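Local coordinates for protein formate-dependent phosphoribosylglycinamide formyltransferase (Mycobacterium tuberculosis H37Rv, PDB 6KHR) that belongs to the ATP-grasp superfamily of enzymes and carries a large antiparallel beta-sheet, at residues I222-T227 with Q261-S266. Sequence-based numbering, arbitrary orientation.
Sequences IEFLVT and QPQKLS
An amide-on-ring stack joins the start of strand 224-235, in the large antiparallel sheet of this ATP-grasp protein, to the loop that leads from strand 256-261 into helix 267-284. The carboxamide of Q263 lies over one face of the F224 ring; the two planes are only 19° apart, and Q263 NE2 comes to 3.4 Å from F224 CZ, off-centre, near the CZ end of the ring. Over the opposite face, above the ring centre, sits CB of E223, so the phenyl group is sandwiched between its own sequence neighbour and the loop. K264 reaches the same ring with the end of its side chain: CE is 3.7 Å from F224 CZ in an oblique approach, while NZ arrives in the ring plane, at the edge. That ammonium also faces a carboxylate, but E223 OE1 stands 4.2 Å from K264 NZ, too far apart to count as a salt bridge, so any attraction is probably modest. Farther along the strand, V226 CG2 meets the aliphatic part of Q263 at CG, 3.8 Å away, and L265 CD2 approaches F224 CD2 obliquely.

Torsions and hydrogen bonds together account for how the amide is turned. With CG anti to the backbone N (chi1 168°) and the chain bent at chi2, Q263 folds its head back alongside its own loop; at the other end, its OE1 accepts a bond from W260 NE1. On the strand side, E223 and F224 both pair with I296, a classic beta bulge, which accounts for both side chains pointing toward the loop. The bond from Q263 NE2 to K264 O helps set the amide plane, in which K264 O itself lies: it is 2.7 Å long, nearly straight, with an N-H...O angle of 174°, and directed onto a carbonyl lone pair.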
loop_
_atom_site.group_PDB
_atom_site.type_symbol
_atom_site.label_atom_id
_atom_site.label_comp_id
_atom_site.label_asym_id
_atom_site.label_seq_id
_atom_site.Cartn_x
_atom_site.Cartn_y
_atom_site.Cartn_z
ATOM N N ILE A 222 -9.136 32.897 1.247
ATOM C CA ILE A 222 -8.366 31.683 1.022
ATOM C C ILE A 222 -8.744 31.090 -0.326
ATOM O O ILE A 222 -9.928 30.992 -0.663
ATOM C CB ILE A 222 -8.578 30.654 2.148
ATOM C CG1 ILE A 222 -8.149 31.255 3.479
ATOM C CG2 ILE A 222 -7.762 29.388 1.894
ATOM C CD1 ILE A 222 -8.602 30.462 4.654
ATOM N N GLU A 223 -7.733 30.730 -1.105
ATOM C CA GLU A 223 -7.898 29.976 -2.347
ATOM C C GLU A 223 -7.903 28.485 -2.013
ATOM O O GLU A 223 -8.927 27.809 -2.147
ATOM C CB GLU A 223 -6.753 30.326 -3.296
ATOM C CG GLU A 223 -7.059 30.627 -4.732
ATOM C CD GLU A 223 -5.796 31.084 -5.456
ATOM O OE1 GLU A 223 -5.343 30.410 -6.403
ATOM O OE2 GLU A 223 -5.235 32.120 -5.058
ATOM N N PHE A 224 -6.762 27.968 -1.561
ATOM C CA PHE A 224 -6.577 26.548 -1.275
ATOM C C PHE A 224 -6.220 26.298 0.180
ATOM O O PHE A 224 -5.406 27.014 0.765
ATOM C CB PHE A 224 -5.438 25.920 -2.092
ATOM C CG PHE A 224 -5.275 26.481 -3.455
ATOM C CD1 PHE A 224 -6.284 26.366 -4.391
ATOM C CD2 PHE A 224 -4.084 27.078 -3.822
ATOM C CE1 PHE A 224 -6.120 26.861 -5.664
ATOM C CE2 PHE A 224 -3.916 27.587 -5.096
ATOM C CZ PHE A 224 -4.936 27.476 -6.016
ATOM N N LEU A 225 -6.807 25.253 0.739
ATOM C CA LEU A 225 -6.176 24.535 1.826
ATOM C C LEU A 225 -5.161 23.558 1.241
ATOM O O LEU A 225 -5.401 22.917 0.212
ATOM C CB LEU A 225 -7.215 23.802 2.661
ATOM C CG LEU A 225 -8.310 24.758 3.130
ATOM C CD1 LEU A 225 -9.356 24.033 3.972
ATOM C CD2 LEU A 225 -7.749 25.977 3.859
ATOM N N VAL A 226 -4.010 23.460 1.892
ATOM C CA VAL A 226 -2.905 22.651 1.392
ATOM C C VAL A 226 -2.257 21.915 2.554
ATOM O O VAL A 226 -2.018 22.490 3.622
ATOM C CB VAL A 226 -1.884 23.519 0.628
ATOM C CG1 VAL A 226 -0.514 22.884 0.644
ATOM C CG2 VAL A 226 -2.357 23.708 -0.808
ATOM N N THR A 227 -1.983 20.632 2.349
ATOM C CA THR A 227 -1.205 19.849 3.295
ATOM C C THR A 227 0.217 19.653 2.762
ATOM O O THR A 227 0.410 19.109 1.672
ATOM C CB THR A 227 -1.871 18.507 3.571
ATOM O OG1 THR A 227 -3.201 18.728 4.061
ATOM C CG2 THR A 227 -1.061 17.724 4.611
ATOM N N GLN A 261 -3.232 15.754 -5.482
ATOM C CA GLN A 261 -1.782 15.935 -5.453
ATOM C C GLN A 261 -1.273 15.799 -6.879
ATOM O O GLN A 261 -1.609 14.809 -7.543
ATOM C CB GLN A 261 -1.099 14.897 -4.564
ATOM C CG GLN A 261 0.357 15.153 -4.328
ATOM C CD GLN A 261 1.061 13.992 -3.624
ATOM O OE1 GLN A 261 0.862 12.822 -3.969
ATOM N NE2 GLN A 261 1.891 14.315 -2.632
ATOM N N PRO A 262 -0.474 16.746 -7.379
ATOM C CA PRO A 262 -0.031 17.954 -6.690
ATOM C C PRO A 262 -0.968 19.147 -6.860
ATOM O O PRO A 262 -1.604 19.278 -7.892
ATOM C CB PRO A 262 1.315 18.245 -7.359
ATOM C CG PRO A 262 1.160 17.738 -8.775
ATOM C CD PRO A 262 0.076 16.668 -8.744
ATOM N N GLN A 263 -1.053 19.987 -5.832
ATOM C CA GLN A 263 -1.631 21.318 -5.954
ATOM C C GLN A 263 -0.572 22.278 -6.485
ATOM O O GLN A 263 0.499 22.412 -5.886
ATOM C CB GLN A 263 -2.139 21.796 -4.599
ATOM C CG GLN A 263 -2.480 23.282 -4.589
ATOM C CD GLN A 263 -3.574 23.626 -5.589
ATOM O OE1 GLN A 263 -4.693 23.082 -5.522
ATOM N NE2 GLN A 263 -3.253 24.511 -6.540
ATOM N N LYS A 264 -0.856 22.952 -7.600
ATOM C CA LYS A 264 0.115 23.897 -8.146
ATOM C C LYS A 264 0.218 25.141 -7.257
ATOM O O LYS A 264 -0.780 25.654 -6.742
ATOM C CB LYS A 264 -0.251 24.297 -9.582
ATOM C CG LYS A 264 -1.545 25.133 -9.727
ATOM C CD LYS A 264 -1.311 26.665 -9.612
ATOM C CE LYS A 264 -2.392 27.348 -8.752
ATOM N NZ LYS A 264 -1.995 28.660 -8.160
ATOM N N LEU A 265 1.441 25.621 -7.078
ATOM C CA LEU A 265 1.695 26.864 -6.384
ATOM C C LEU A 265 2.663 27.695 -7.211
ATOM O O LEU A 265 3.487 27.162 -7.964
ATOM C CB LEU A 265 2.271 26.612 -4.985
ATOM C CG LEU A 265 1.404 25.757 -4.064
ATOM C CD1 LEU A 265 2.105 25.515 -2.755
ATOM C CD2 LEU A 265 0.086 26.464 -3.824
ATOM N N SER A 266 2.563 29.008 -7.063
ATOM C CA SER A 266 3.572 29.876 -7.649
ATOM C C SER A 266 4.912 29.652 -6.964
ATOM O O SER A 266 4.995 29.166 -5.827
ATOM C CB SER A 266 3.150 31.343 -7.528
ATOM O OG SER A 266 2.687 31.618 -6.225
#